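Local coordinates for putative metal-dependent hydrolase (Bacillus subtilis, PDB 6KNS), which binds two zinc ions and a calcium ion in a metallo-beta-lactamase fold and is probably a metal-dependent hydrolase, perhaps related to tRNA 3'-processing endoribonucleases, at residues 21-26 / 46-51; 28-33 / 37-42; 104-109 / 117-122; 146-149 / 154-157; 162-167 / 201-206. All blocks are in the same frame, centred on the assembly; numbering follows the deposited sequence.

Contact 1 of 5, residues 21-26 / 46-51; sequences ANEATS and LSKLFG
Lys48 reaches out from helix 45-49 and lays its aliphatic chain along the backbone of loop 21-26, touching Ala24, Glu23 and Asn22 in turn. The chain starts beside its own backbone N (chi1 -66°), runs nearly straight through CG and CD, then bends at the last torsion (chi4 -81°), which turns the ammonium group onto Asn22. There Lys48 NZ donates to Asn22 O at 2.8 Å. The nitrogen does not sit on a lone pair of that oxygen; it lies above the carbonyl plane, 39° out of it. One step back along the side chain, Lys48 CE rests against Glu23 CA at 3.8 Å. Buried Ala24 points its methyl at the helix, and Ala24 CB meets Lys48 CD at 4.2 Å. The Glu23 carboxylate curls back toward the same lysine, but Glu23 OE1 stays 4.7 Å from Lys48 NZ, too far for a salt bridge.

Both segments reach the second subunit, where Glu23 O and Ser47 OG each bond to their counterparts, Ser47 OG and Glu23 O of that chain. The loop, which links strands 7-13 and 27-32 of the metallo-beta-lactamase fold, thus packs on helix 45-49 at the dimer interface, with the Ala24 side chain about 12 Å from a zinc ion. In chemical terms, a main-chain carbonyl takes the lysine's hydrogen bond, and nearby Glu23 probably adds a mild attraction to the positive charge.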
# COMPACT_ATOMS: atom_id res chain seq x y z
N ALA A 21 8.13 -5.89 -7.94
CA ALA A 21 9.00 -4.75 -7.77
C ALA A 21 8.57 -3.53 -8.62
O ALA A 21 8.39 -3.60 -9.84
CB ALA A 21 10.49 -5.15 -8.06
N ASN A 22 8.34 -2.42 -7.93
CA ASN A 22 7.97 -1.14 -8.53
C ASN A 22 6.63 -1.16 -9.28
O ASN A 22 6.32 -0.25 -10.06
CB ASN A 22 9.10 -0.62 -9.42
CG ASN A 22 10.38 -0.36 -8.62
OD1 ASN A 22 10.39 0.39 -7.64
ND2 ASN A 22 11.46 -1.02 -9.02
N GLU A 23 5.83 -2.19 -9.00
CA GLU A 23 4.49 -2.28 -9.57
C GLU A 23 3.43 -2.20 -8.48
O GLU A 23 3.72 -1.77 -7.34
CB GLU A 23 4.33 -3.55 -10.38
CG GLU A 23 5.39 -3.68 -11.49
CD GLU A 23 5.33 -2.56 -12.55
OE1 GLU A 23 4.28 -1.89 -12.73
OE2 GLU A 23 6.40 -2.34 -13.19
N ALA A 24 2.20 -2.55 -8.86
CA ALA A 24 1.04 -2.40 -7.98
C ALA A 24 0.08 -3.57 -8.09
O ALA A 24 0.14 -4.36 -9.04
CB ALA A 24 0.31 -1.06 -8.24
N THR A 25 -0.82 -3.70 -7.10
CA THR A 25 -1.91 -4.70 -7.20
C THR A 25 -3.19 -3.96 -7.63
O THR A 25 -3.10 -2.79 -8.03
CB THR A 25 -2.08 -5.53 -5.93
OG1 THR A 25 -2.65 -4.75 -4.87
CG2 THR A 25 -0.73 -6.10 -5.45
N SER A 26 -4.34 -4.64 -7.62
CA SER A 26 -5.53 -4.13 -8.28
C SER A 26 -5.95 -2.69 -7.97
O SER A 26 -6.18 -2.31 -6.84
CB SER A 26 -6.71 -5.05 -8.01
OG SER A 26 -6.47 -6.35 -8.52
N LEU A 46 -2.36 3.96 -4.51
CA LEU A 46 -2.40 5.41 -4.30
C LEU A 46 -1.18 6.10 -4.84
O LEU A 46 -1.30 7.15 -5.52
CB LEU A 46 -2.50 5.76 -2.82
CG LEU A 46 -3.84 5.87 -2.15
CD1 LEU A 46 -3.68 6.65 -0.75
CD2 LEU A 46 -4.85 6.55 -3.08
N SER A 47 -0.00 5.54 -4.56
CA SER A 47 1.23 6.10 -5.08
C SER A 47 1.18 6.30 -6.61
O SER A 47 1.56 7.37 -7.14
CB SER A 47 2.39 5.21 -4.73
OG SER A 47 3.64 5.74 -5.17
N LYS A 48 0.72 5.29 -7.31
CA LYS A 48 0.65 5.35 -8.77
C LYS A 48 -0.51 6.22 -9.24
O LYS A 48 -0.35 7.00 -10.18
CB LYS A 48 0.58 3.94 -9.35
CG LYS A 48 1.88 3.18 -9.09
CD LYS A 48 2.20 2.17 -10.15
CE LYS A 48 3.46 1.36 -9.80
NZ LYS A 48 4.72 2.05 -10.13
N LEU A 49 -1.66 6.11 -8.57
CA LEU A 49 -2.82 6.92 -8.88
C LEU A 49 -2.55 8.44 -8.91
O LEU A 49 -2.98 9.14 -9.84
CB LEU A 49 -3.97 6.64 -7.93
CG LEU A 49 -5.25 7.48 -8.17
CD1 LEU A 49 -5.85 7.19 -9.55
CD2 LEU A 49 -6.27 7.24 -7.08
N PHE A 50 -1.82 8.94 -7.91
CA PHE A 50 -1.61 10.39 -7.78
C PHE A 50 -0.77 10.99 -8.88
O PHE A 50 -0.65 12.20 -8.98
CB PHE A 50 -1.00 10.73 -6.42
CG PHE A 50 -1.92 10.42 -5.26
CD1 PHE A 50 -3.29 10.35 -5.43
CD2 PHE A 50 -1.41 10.29 -3.99
CE1 PHE A 50 -4.13 10.13 -4.41
CE2 PHE A 50 -2.26 10.05 -2.92
CZ PHE A 50 -3.62 9.98 -3.12
N GLY A 51 -0.15 10.14 -9.68
CA GLY A 51 0.55 10.60 -10.85
C GLY A 51 -0.41 10.91 -11.98
O GLY A 51 -0.01 11.60 -12.91

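Contact 2 of 5, residues 28-33 / 37-42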
# COMPACT_ATOMS: atom_id res chain seq x y z
N TYR A 28 -8.05 0.38 -10.76
CA TYR A 28 -8.42 0.83 -12.12
C TYR A 28 -9.11 2.18 -12.06
O TYR A 28 -10.09 2.36 -11.32
CB TYR A 28 -9.33 -0.19 -12.79
CG TYR A 28 -8.69 -1.53 -12.74
CD1 TYR A 28 -7.87 -1.95 -13.76
CD2 TYR A 28 -8.85 -2.36 -11.64
CE1 TYR A 28 -7.23 -3.18 -13.71
CE2 TYR A 28 -8.22 -3.58 -11.58
CZ TYR A 28 -7.41 -3.99 -12.63
OH TYR A 28 -6.78 -5.19 -12.57
N LEU A 29 -8.63 3.13 -12.86
CA LEU A 29 -9.16 4.48 -12.85
C LEU A 29 -10.12 4.63 -14.03
O LEU A 29 -9.70 4.54 -15.19
CB LEU A 29 -8.04 5.49 -12.94
CG LEU A 29 -8.39 6.97 -13.21
CD1 LEU A 29 -9.24 7.59 -12.12
CD2 LEU A 29 -7.11 7.75 -13.34
N PHE A 30 -11.39 4.89 -13.72
CA PHE A 30 -12.41 5.15 -14.72
C PHE A 30 -12.75 6.62 -14.73
O PHE A 30 -13.09 7.17 -13.71
CB PHE A 30 -13.67 4.36 -14.40
CG PHE A 30 -13.56 2.89 -14.70
CD1 PHE A 30 -12.74 2.08 -13.95
CD2 PHE A 30 -14.30 2.32 -15.73
CE1 PHE A 30 -12.67 0.74 -14.22
CE2 PHE A 30 -14.24 0.98 -16.00
CZ PHE A 30 -13.42 0.19 -15.26
N GLN A 31 -12.67 7.25 -15.90
CA GLN A 31 -12.92 8.67 -16.00
C GLN A 31 -13.93 8.98 -17.05
O GLN A 31 -13.95 8.36 -18.11
CB GLN A 31 -11.63 9.44 -16.29
CG GLN A 31 -10.65 9.41 -15.12
CD GLN A 31 -9.33 10.11 -15.46
OE1 GLN A 31 -8.53 9.64 -16.30
NE2 GLN A 31 -9.12 11.25 -14.84
N SER A 32 -14.75 9.98 -16.76
CA SER A 32 -15.67 10.55 -17.72
C SER A 32 -15.85 12.05 -17.46
O SER A 32 -16.42 12.45 -16.43
CB SER A 32 -17.03 9.85 -17.63
OG SER A 32 -17.95 10.39 -18.57
N GLY A 33 -15.40 12.88 -18.40
CA GLY A 33 -15.43 14.32 -18.23
C GLY A 33 -14.65 14.63 -16.97
O GLY A 33 -13.55 14.14 -16.83
N LEU A 37 -13.55 7.78 -10.99
CA LEU A 37 -13.91 6.63 -10.15
C LEU A 37 -12.74 5.66 -10.05
O LEU A 37 -12.22 5.23 -11.07
CB LEU A 37 -15.10 5.88 -10.77
CG LEU A 37 -15.60 4.59 -10.13
CD1 LEU A 37 -16.11 4.89 -8.72
CD2 LEU A 37 -16.67 3.87 -11.03
N LEU A 38 -12.36 5.30 -8.84
CA LEU A 38 -11.32 4.33 -8.63
C LEU A 38 -12.00 3.00 -8.30
O LEU A 38 -12.78 2.93 -7.37
CB LEU A 38 -10.38 4.75 -7.48
CG LEU A 38 -9.29 3.71 -7.14
CD1 LEU A 38 -8.24 3.54 -8.23
CD2 LEU A 38 -8.60 3.96 -5.79
N VAL A 39 -11.70 1.99 -9.09
CA VAL A 39 -12.22 0.66 -8.90
C VAL A 39 -11.08 -0.18 -8.31
O VAL A 39 -10.08 -0.46 -8.97
CB VAL A 39 -12.72 0.07 -10.23
CG1 VAL A 39 -13.12 -1.41 -10.06
CG2 VAL A 39 -13.89 0.90 -10.77
N ASP A 40 -11.27 -0.56 -7.04
CA ASP A 40 -10.28 -1.23 -6.20
C ASP A 40 -9.11 -0.33 -5.88
O ASP A 40 -8.80 0.61 -6.64
CB ASP A 40 -9.86 -2.63 -6.75
CG ASP A 40 -10.98 -3.66 -6.59
OD1 ASP A 40 -11.96 -3.37 -5.87
OD2 ASP A 40 -10.93 -4.75 -7.18
N CYS A 41 -8.45 -0.64 -4.76
CA CYS A 41 -7.49 0.26 -4.17
C CYS A 41 -6.41 -0.53 -3.40
O CYS A 41 -6.26 -0.43 -2.18
CB CYS A 41 -8.24 1.23 -3.23
SG CYS A 41 -7.25 2.62 -2.64
N GLY A 42 -5.67 -1.33 -4.14
CA GLY A 42 -4.72 -2.27 -3.57
C GLY A 42 -3.35 -1.67 -3.27
O GLY A 42 -3.22 -0.45 -3.09
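The Phe30 ring meets Val39 obliquely: Val39 CG2 lies 3.6 Å from Phe30 CD1 and is almost as near to CE1, while the backbone oxygens of Leu37 and Tyr28 sit at the ring's edge. Tyr28 likewise has a carbonyl at its edge, with Val39 O 3.5 Å from Tyr28 CD2. Both aromatic side chains start beside their own backbone N (chi1 -53° for Tyr28, -75° for Phe30) and share one face of the sheet with Leu37 and Val39. Leu29 and Leu38 occupy the other face.

Underneath is a two-stranded antiparallel ladder. Tyr28 pairs with Val39 and Phe30 with Leu37 as hydrogen-bonded pairs, and Leu29 faces Leu38 as the non-hydrogen-bonded pair between them. Phe30 N to Leu37 O and the return bond from Leu37 N to Phe30 O both measure 2.8 Å and are close to straight. The Tyr28 N to Val39 O bond is more bent, with 149° at the hydrogen. Next along the chain, Asp40 OD2 bonds to ND1 of His70, a zinc ligand, and so Asp40 is a second-shell residue of the metal site.

Strands 27-32 and 35-39 form a hairpin within one of the two mixed sheets of the metallo-beta-lactamase fold, flanked by strand 7-13 beside Leu29 and by strand 60-62 beside Leu38. The Phe30 face packs on strands 131-137 and 145-150 of the other sheet, and Leu29 turns toward the side of helix 45-49.

Contact 3 of 5, residues 104-109 / 117-122; sequences EQFQKL and GIAFQP
The backbones come closest with Gly117 CA 4.7 Å from Leu109 CA, where the chain leaving helix 103-107 passes the middle of strand 115-119. Helix and strand are the second and third elements of a beta-alpha-beta unit that begins with strand 94-98, and strand 115-119 ends its sheet of the metallo-beta-lactamase fold within this chain.

Phe106 carries most of the helix side of the contact. Its first torsion sets the ring on the carbonyl side of the residue (chi1 177°), sending CE1 and CZ out from the helix onto the main chain of Gly117, Ile118 and Ala119. The carbonyl group of Ile118 lies at the edge of the ring, near its plane, with Phe106 CE1 3.5 Å from Ile118 C. Gly117 and the Ala119 amide are reached at an oblique angle. The ring therefore presses largely on peptide groups; within strand 115-119 its one side-chain partner is the Ala119 methyl, with Ala119 CB 4.0 Å from Phe106 CE1, and Tyr66 touches the ring as well.

Leu109 supplies the second point of touch and turns its branched end toward Leu63 and Ile96. The connection between the segments is tied by Thr110 OG1 to Gly117 N and by Thr115 OG1 to Leu109 O. Gly117 is approached closely from both residues, with Leu109 CB 3.7 Å from Gly117 CA and Phe106 CZ 3.6 Å from Gly117 C.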
# COMPACT_ATOMS: atom_id res chain seq x y z
N GLU A 104 -17.67 -6.07 9.31
CA GLU A 104 -16.46 -5.52 9.90
C GLU A 104 -15.61 -4.80 8.87
O GLU A 104 -15.16 -3.66 9.11
CB GLU A 104 -15.62 -6.58 10.61
CG GLU A 104 -16.01 -6.75 12.03
CD GLU A 104 -14.85 -6.96 13.02
OE1 GLU A 104 -13.65 -6.78 12.70
OE2 GLU A 104 -15.20 -7.26 14.17
N GLN A 105 -15.43 -5.42 7.70
CA GLN A 105 -14.66 -4.78 6.64
C GLN A 105 -15.37 -3.53 6.12
O GLN A 105 -14.74 -2.48 5.97
CB GLN A 105 -14.36 -5.74 5.48
CG GLN A 105 -13.46 -6.92 5.88
CD GLN A 105 -12.03 -6.51 6.21
OE1 GLN A 105 -11.55 -5.43 5.82
NE2 GLN A 105 -11.34 -7.37 6.92
N PHE A 106 -16.68 -3.64 5.84
CA PHE A 106 -17.48 -2.47 5.43
C PHE A 106 -17.44 -1.29 6.43
O PHE A 106 -17.39 -0.09 6.05
CB PHE A 106 -18.94 -2.85 5.14
CG PHE A 106 -19.78 -1.67 4.80
CD1 PHE A 106 -19.75 -1.16 3.51
CD2 PHE A 106 -20.49 -1.00 5.77
CE1 PHE A 106 -20.46 -0.04 3.19
CE2 PHE A 106 -21.21 0.13 5.46
CZ PHE A 106 -21.20 0.61 4.15
N GLN A 107 -17.45 -1.59 7.71
CA GLN A 107 -17.38 -0.52 8.71
C GLN A 107 -16.07 0.30 8.69
O GLN A 107 -16.03 1.44 9.15
CB GLN A 107 -17.62 -1.07 10.12
CG GLN A 107 -19.07 -1.39 10.41
CD GLN A 107 -19.21 -2.28 11.68
OE1 GLN A 107 -18.26 -3.02 12.04
NE2 GLN A 107 -20.37 -2.20 12.33
N LYS A 108 -15.00 -0.25 8.15
CA LYS A 108 -13.75 0.47 8.12
C LYS A 108 -13.72 1.57 7.07
O LYS A 108 -12.78 2.38 7.04
CB LYS A 108 -12.60 -0.50 7.87
CG LYS A 108 -12.37 -1.52 9.00
CD LYS A 108 -11.36 -2.59 8.51
CE LYS A 108 -11.11 -3.73 9.49
NZ LYS A 108 -10.10 -4.66 8.85
N LEU A 109 -14.71 1.59 6.18
CA LEU A 109 -14.68 2.51 5.05
C LEU A 109 -15.00 3.95 5.47
O LEU A 109 -14.68 4.86 4.74
CB LEU A 109 -15.66 2.05 3.94
CG LEU A 109 -15.35 0.66 3.35
CD1 LEU A 109 -16.28 0.35 2.19
CD2 LEU A 109 -13.85 0.58 2.92
N GLY A 117 -18.45 5.17 3.87
CA GLY A 117 -18.79 3.89 3.28
C GLY A 117 -20.25 3.86 2.87
O GLY A 117 -21.11 4.29 3.60
N ILE A 118 -20.52 3.41 1.66
CA ILE A 118 -21.90 3.24 1.20
C ILE A 118 -21.99 1.84 0.65
O ILE A 118 -21.18 1.48 -0.22
CB ILE A 118 -22.28 4.27 0.11
CG1 ILE A 118 -22.02 5.71 0.61
CG2 ILE A 118 -23.77 4.08 -0.35
CD1 ILE A 118 -22.44 6.86 -0.44
N ALA A 119 -22.93 1.05 1.18
CA ALA A 119 -23.10 -0.34 0.78
C ALA A 119 -23.75 -0.37 -0.59
O ALA A 119 -24.84 0.17 -0.75
CB ALA A 119 -24.01 -1.08 1.79
N PHE A 120 -23.13 -1.02 -1.57
CA PHE A 120 -23.87 -1.24 -2.81
C PHE A 120 -24.75 -2.44 -2.62
O PHE A 120 -24.46 -3.28 -1.78
CB PHE A 120 -23.01 -1.32 -4.07
CG PHE A 120 -21.95 -2.41 -4.11
CD1 PHE A 120 -22.27 -3.72 -4.42
CD2 PHE A 120 -20.62 -2.09 -3.99
CE1 PHE A 120 -21.28 -4.72 -4.54
CE2 PHE A 120 -19.62 -3.06 -4.09
CZ PHE A 120 -19.97 -4.39 -4.37
N GLN A 121 -25.84 -2.47 -3.37
CA GLN A 121 -26.74 -3.58 -3.32
C GLN A 121 -26.57 -4.36 -4.63
O GLN A 121 -26.75 -3.80 -5.70
CB GLN A 121 -28.19 -3.08 -3.15
CG GLN A 121 -28.46 -2.31 -1.83
CD GLN A 121 -27.83 -2.99 -0.57
OE1 GLN A 121 -27.75 -4.23 -0.48
NE2 GLN A 121 -27.36 -2.17 0.38
N PRO A 122 -26.19 -5.63 -4.53
CA PRO A 122 -25.81 -6.41 -5.69
C PRO A 122 -26.92 -6.64 -6.72
O PRO A 122 -26.61 -6.89 -7.86
CB PRO A 122 -25.36 -7.76 -5.11
CG PRO A 122 -25.71 -7.76 -3.73
CD PRO A 122 -25.96 -6.36 -3.27

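Contact 4 of 5, residues 146-149 / 154-157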
# COMPACT_ATOMS: atom_id res chain seq x y z
N ALA A 146 -18.19 -8.92 -9.36
CA ALA A 146 -17.78 -8.39 -10.65
C ALA A 146 -18.64 -7.19 -10.95
O ALA A 146 -19.70 -7.04 -10.35
CB ALA A 146 -17.92 -9.44 -11.73
N MET A 147 -18.18 -6.32 -11.84
CA MET A 147 -18.89 -5.08 -12.15
C MET A 147 -19.01 -4.83 -13.64
O MET A 147 -18.08 -5.09 -14.40
CB MET A 147 -18.18 -3.90 -11.53
CG MET A 147 -18.00 -3.99 -10.04
SD MET A 147 -16.90 -2.70 -9.44
CE MET A 147 -16.53 -3.45 -7.85
N ARG A 148 -20.18 -4.35 -14.05
CA ARG A 148 -20.42 -3.91 -15.42
C ARG A 148 -20.64 -2.41 -15.34
O ARG A 148 -21.58 -1.95 -14.67
CB ARG A 148 -21.65 -4.59 -15.98
CG ARG A 148 -22.05 -4.01 -17.34
CD ARG A 148 -23.40 -4.47 -17.86
NE ARG A 148 -23.23 -5.53 -18.81
CZ ARG A 148 -23.36 -5.47 -20.13
NH1 ARG A 148 -23.76 -4.38 -20.75
NH2 ARG A 148 -23.09 -6.54 -20.83
N ILE A 149 -19.78 -1.64 -16.01
CA ILE A 149 -19.78 -0.19 -15.89
C ILE A 149 -20.06 0.45 -17.24
O ILE A 149 -19.31 0.27 -18.19
CB ILE A 149 -18.45 0.32 -15.31
CG1 ILE A 149 -18.19 -0.34 -13.94
CG2 ILE A 149 -18.50 1.83 -15.13
CD1 ILE A 149 -16.85 -0.02 -13.29
N HIS A 154 -20.54 3.35 -24.01
CA HIS A 154 -19.58 2.27 -23.95
C HIS A 154 -19.78 1.55 -22.65
O HIS A 154 -20.37 2.10 -21.72
CB HIS A 154 -18.16 2.82 -24.06
CG HIS A 154 -17.82 3.28 -25.44
ND1 HIS A 154 -17.87 4.62 -25.81
CD2 HIS A 154 -17.48 2.59 -26.55
CE1 HIS A 154 -17.55 4.72 -27.09
NE2 HIS A 154 -17.30 3.50 -27.56
N THR A 155 -19.29 0.31 -22.59
CA THR A 155 -19.50 -0.56 -21.44
C THR A 155 -18.24 -1.38 -21.15
O THR A 155 -17.67 -2.02 -22.04
CB THR A 155 -20.69 -1.51 -21.73
OG1 THR A 155 -21.88 -0.72 -21.87
CG2 THR A 155 -20.90 -2.51 -20.58
N VAL A 156 -17.76 -1.31 -19.90
CA VAL A 156 -16.62 -2.10 -19.49
C VAL A 156 -17.04 -3.10 -18.42
O VAL A 156 -17.73 -2.74 -17.48
CB VAL A 156 -15.48 -1.17 -18.95
CG1 VAL A 156 -14.31 -1.97 -18.48
CG2 VAL A 156 -15.04 -0.17 -20.05
N VAL A 157 -16.59 -4.34 -18.55
CA VAL A 157 -16.86 -5.37 -17.55
C VAL A 157 -15.54 -5.71 -16.89
O VAL A 157 -14.53 -5.94 -17.56
CB VAL A 157 -17.51 -6.63 -18.17
CG1 VAL A 157 -17.58 -7.77 -17.16
CG2 VAL A 157 -18.91 -6.31 -18.71
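Two backbone hydrogen bonds join Ile149 to Val156: Ile149 N to Val156 O and Val156 N to Ile149 O, each 2.8 Å and nearly straight. CA-H...O contacts supplement these: Thr155 CA also meets Ile149 O, and Val157 CA meets Met147 O, both at 3.4 Å.

The packing contacts centre on Arg148. With CG anti to the backbone N (chi1 172°), a bend at chi3 (-98°) brings the guanidinium back over Thr155. The Thr155 methyl then sits over one face of that group, CG2 3.4 Å from Arg148 NH1, while Val157 CG2 lies against the aliphatic part, 4.1 Å from Arg148 CG. These strands, 145-150 and 155-158, make an antiparallel hairpin in the second mixed sheet of the metallo-beta-lactamase fold, and Ile149 and Val156 share the face that meets the first sheet.

The polar ends find partners beyond the two strands. Arg148 NE and NH2 bond to the carbonyl oxygens of Phe171 and Glu173, which fixes the rotation of the guanidinium, and Thr155 OG1 pairs with Thr150 OG1 at the end of the hairpin where the chain turns back.

Contact 5 of 5, residues 162-167 / 201-206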
# COMPACT_ATOMS: atom_id res chain seq x y z
N SER A 162 -12.37 -14.26 -9.61
CA SER A 162 -13.31 -15.39 -9.66
C SER A 162 -12.67 -16.60 -10.31
O SER A 162 -11.79 -16.46 -11.17
CB SER A 162 -14.52 -14.98 -10.48
OG SER A 162 -15.57 -15.94 -10.40
N SER A 163 -13.11 -17.79 -9.93
CA SER A 163 -12.95 -18.96 -10.79
C SER A 163 -14.10 -18.93 -11.80
O SER A 163 -15.05 -18.13 -11.69
CB SER A 163 -12.97 -20.28 -10.00
OG SER A 163 -14.20 -20.47 -9.32
N TYR A 164 -14.02 -19.82 -12.79
CA TYR A 164 -14.88 -19.71 -13.97
C TYR A 164 -16.36 -19.96 -13.62
O TYR A 164 -16.64 -20.82 -12.79
CB TYR A 164 -14.41 -20.68 -15.10
CG TYR A 164 -15.41 -20.68 -16.24
CD1 TYR A 164 -15.42 -19.67 -17.19
CD2 TYR A 164 -16.42 -21.61 -16.27
CE1 TYR A 164 -16.38 -19.63 -18.19
CE2 TYR A 164 -17.39 -21.58 -17.26
CZ TYR A 164 -17.37 -20.58 -18.20
OH TYR A 164 -18.34 -20.58 -19.17
N GLN A 165 -17.28 -19.20 -14.22
CA GLN A 165 -18.71 -19.57 -14.20
C GLN A 165 -19.41 -19.09 -15.46
O GLN A 165 -19.06 -18.03 -16.02
CB GLN A 165 -19.42 -19.01 -12.94
CG GLN A 165 -19.22 -17.50 -12.74
CD GLN A 165 -19.95 -16.94 -11.54
OE1 GLN A 165 -20.62 -17.66 -10.84
NE2 GLN A 165 -19.78 -15.65 -11.27
N ASP A 166 -20.39 -19.88 -15.91
CA ASP A 166 -21.16 -19.57 -17.10
C ASP A 166 -21.87 -18.23 -16.98
O ASP A 166 -22.03 -17.51 -17.95
CB ASP A 166 -22.20 -20.66 -17.39
CG ASP A 166 -21.60 -21.94 -17.98
OD1 ASP A 166 -20.44 -21.93 -18.45
OD2 ASP A 166 -22.31 -22.96 -17.98
N SER A 167 -22.29 -17.89 -15.78
CA SER A 167 -23.02 -16.64 -15.58
C SER A 167 -22.21 -15.38 -16.02
O SER A 167 -22.79 -14.32 -16.28
CB SER A 167 -23.41 -16.54 -14.12
OG SER A 167 -22.22 -16.64 -13.34
N ALA A 201 -10.64 -16.90 -19.36
CA ALA A 201 -10.81 -15.50 -19.72
C ALA A 201 -11.20 -15.44 -21.21
O ALA A 201 -12.09 -14.70 -21.59
CB ALA A 201 -9.54 -14.72 -19.44
N GLY A 202 -10.51 -16.20 -22.05
CA GLY A 202 -10.78 -16.19 -23.48
C GLY A 202 -12.20 -16.63 -23.81
O GLY A 202 -12.86 -16.08 -24.70
N ARG A 203 -12.66 -17.63 -23.07
CA ARG A 203 -13.96 -18.20 -23.30
C ARG A 203 -15.02 -17.17 -23.02
O ARG A 203 -15.98 -17.03 -23.78
CB ARG A 203 -14.14 -19.42 -22.40
CG ARG A 203 -15.55 -19.99 -22.49
CD ARG A 203 -15.66 -21.34 -21.82
NE ARG A 203 -16.96 -21.95 -22.14
CZ ARG A 203 -17.55 -22.92 -21.45
NH1 ARG A 203 -17.00 -23.41 -20.35
NH2 ARG A 203 -18.73 -23.39 -21.87
N ILE A 204 -14.84 -16.40 -21.95
CA ILE A 204 -15.82 -15.37 -21.59
C ILE A 204 -15.89 -14.30 -22.67
O ILE A 204 -16.98 -13.98 -23.14
CB ILE A 204 -15.58 -14.71 -20.23
CG1 ILE A 204 -15.71 -15.72 -19.08
CG2 ILE A 204 -16.59 -13.63 -20.03
CD1 ILE A 204 -15.04 -15.29 -17.72
N ALA A 205 -14.74 -13.79 -23.09
CA ALA A 205 -14.69 -12.78 -24.13
C ALA A 205 -15.37 -13.33 -25.40
O ALA A 205 -16.13 -12.64 -26.08
CB ALA A 205 -13.25 -12.40 -24.41
N LYS A 206 -15.09 -14.59 -25.71
CA LYS A 206 -15.60 -15.21 -26.93
C LYS A 206 -17.12 -15.30 -26.89
O LYS A 206 -17.80 -14.74 -27.74
CB LYS A 206 -15.01 -16.60 -27.18
CG LYS A 206 -15.72 -17.36 -28.31
CD LYS A 206 -15.06 -18.69 -28.59
CE LYS A 206 -15.68 -19.33 -29.81
NZ LYS A 206 -15.47 -20.79 -29.71
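Tyr164 leans its ring against helix 198-208, where it meets the buried Ile204 and the exposed Arg203. The close-packed part is on the Ile204 side. That residue brings CG1 to the edge of the phenol ring, 4.1 Å from Tyr164 CE1, and the two side chains run antiparallel past one another. Phe168 and Leu178 also touch Ile204, and Ile169 of helix 168-171 touches Tyr164.

On the outer side, Tyr164 CG stands anti to the backbone N (chi1 172°), and the ring reaches across to Arg203 on the helix. Tyr164 OH donates to Asp166 OD1 at 2.6 Å, using the carboxylate's anti lone pair, so the loop clasps its own tyrosine. Helix 198-208 is one of the outer helices of the metallo-beta-lactamase fold and lies on the sheet strands 177-181 and 212-216, with loop 162-167 following the zinc ligand Asp161.

Arg203 makes the looser part. Extended from CG to NE, it places its guanidinium nearly parallel to the tyrosine ring, the planes 9° apart, with the hydroxyl oxygen over one face near the rim. Tyr164 OH and Arg203 NH1 are 3.3 Å apart, but at too poor an angle for a hydrogen bond. Asp166 OD1 stays 4.1 Å from Arg203 NH2 and well out of the guanidinium plane, an attraction of charges without an N-H aimed at the oxygen. The salt bridge of Arg203 is instead made through NE to Glu207 OE2, one turn further along the helix.

Contacts 2 and 4 form the heart of the set: one hairpin from each sheet, meeting face to face with centres 12 Å apart, where Phe30 CE2 comes within 3.9 Å of Ile149 CD1. The segments of contact 1 bracket contact 2 along the chain and touch it, Ser26 O lying 2.9 Å from Gly42 N in a probable hydrogen bond; the two centres are 13 Å apart. Contacts 3 and 5 are outlying, their centres 27 Å apart. The zinc site draws on the same framework: Asp40 of contact 2 is about 7 Å from a zinc ion between side chain and metal. Loop 162-167 of contact 5 directly follows Asp161, which binds both zincs.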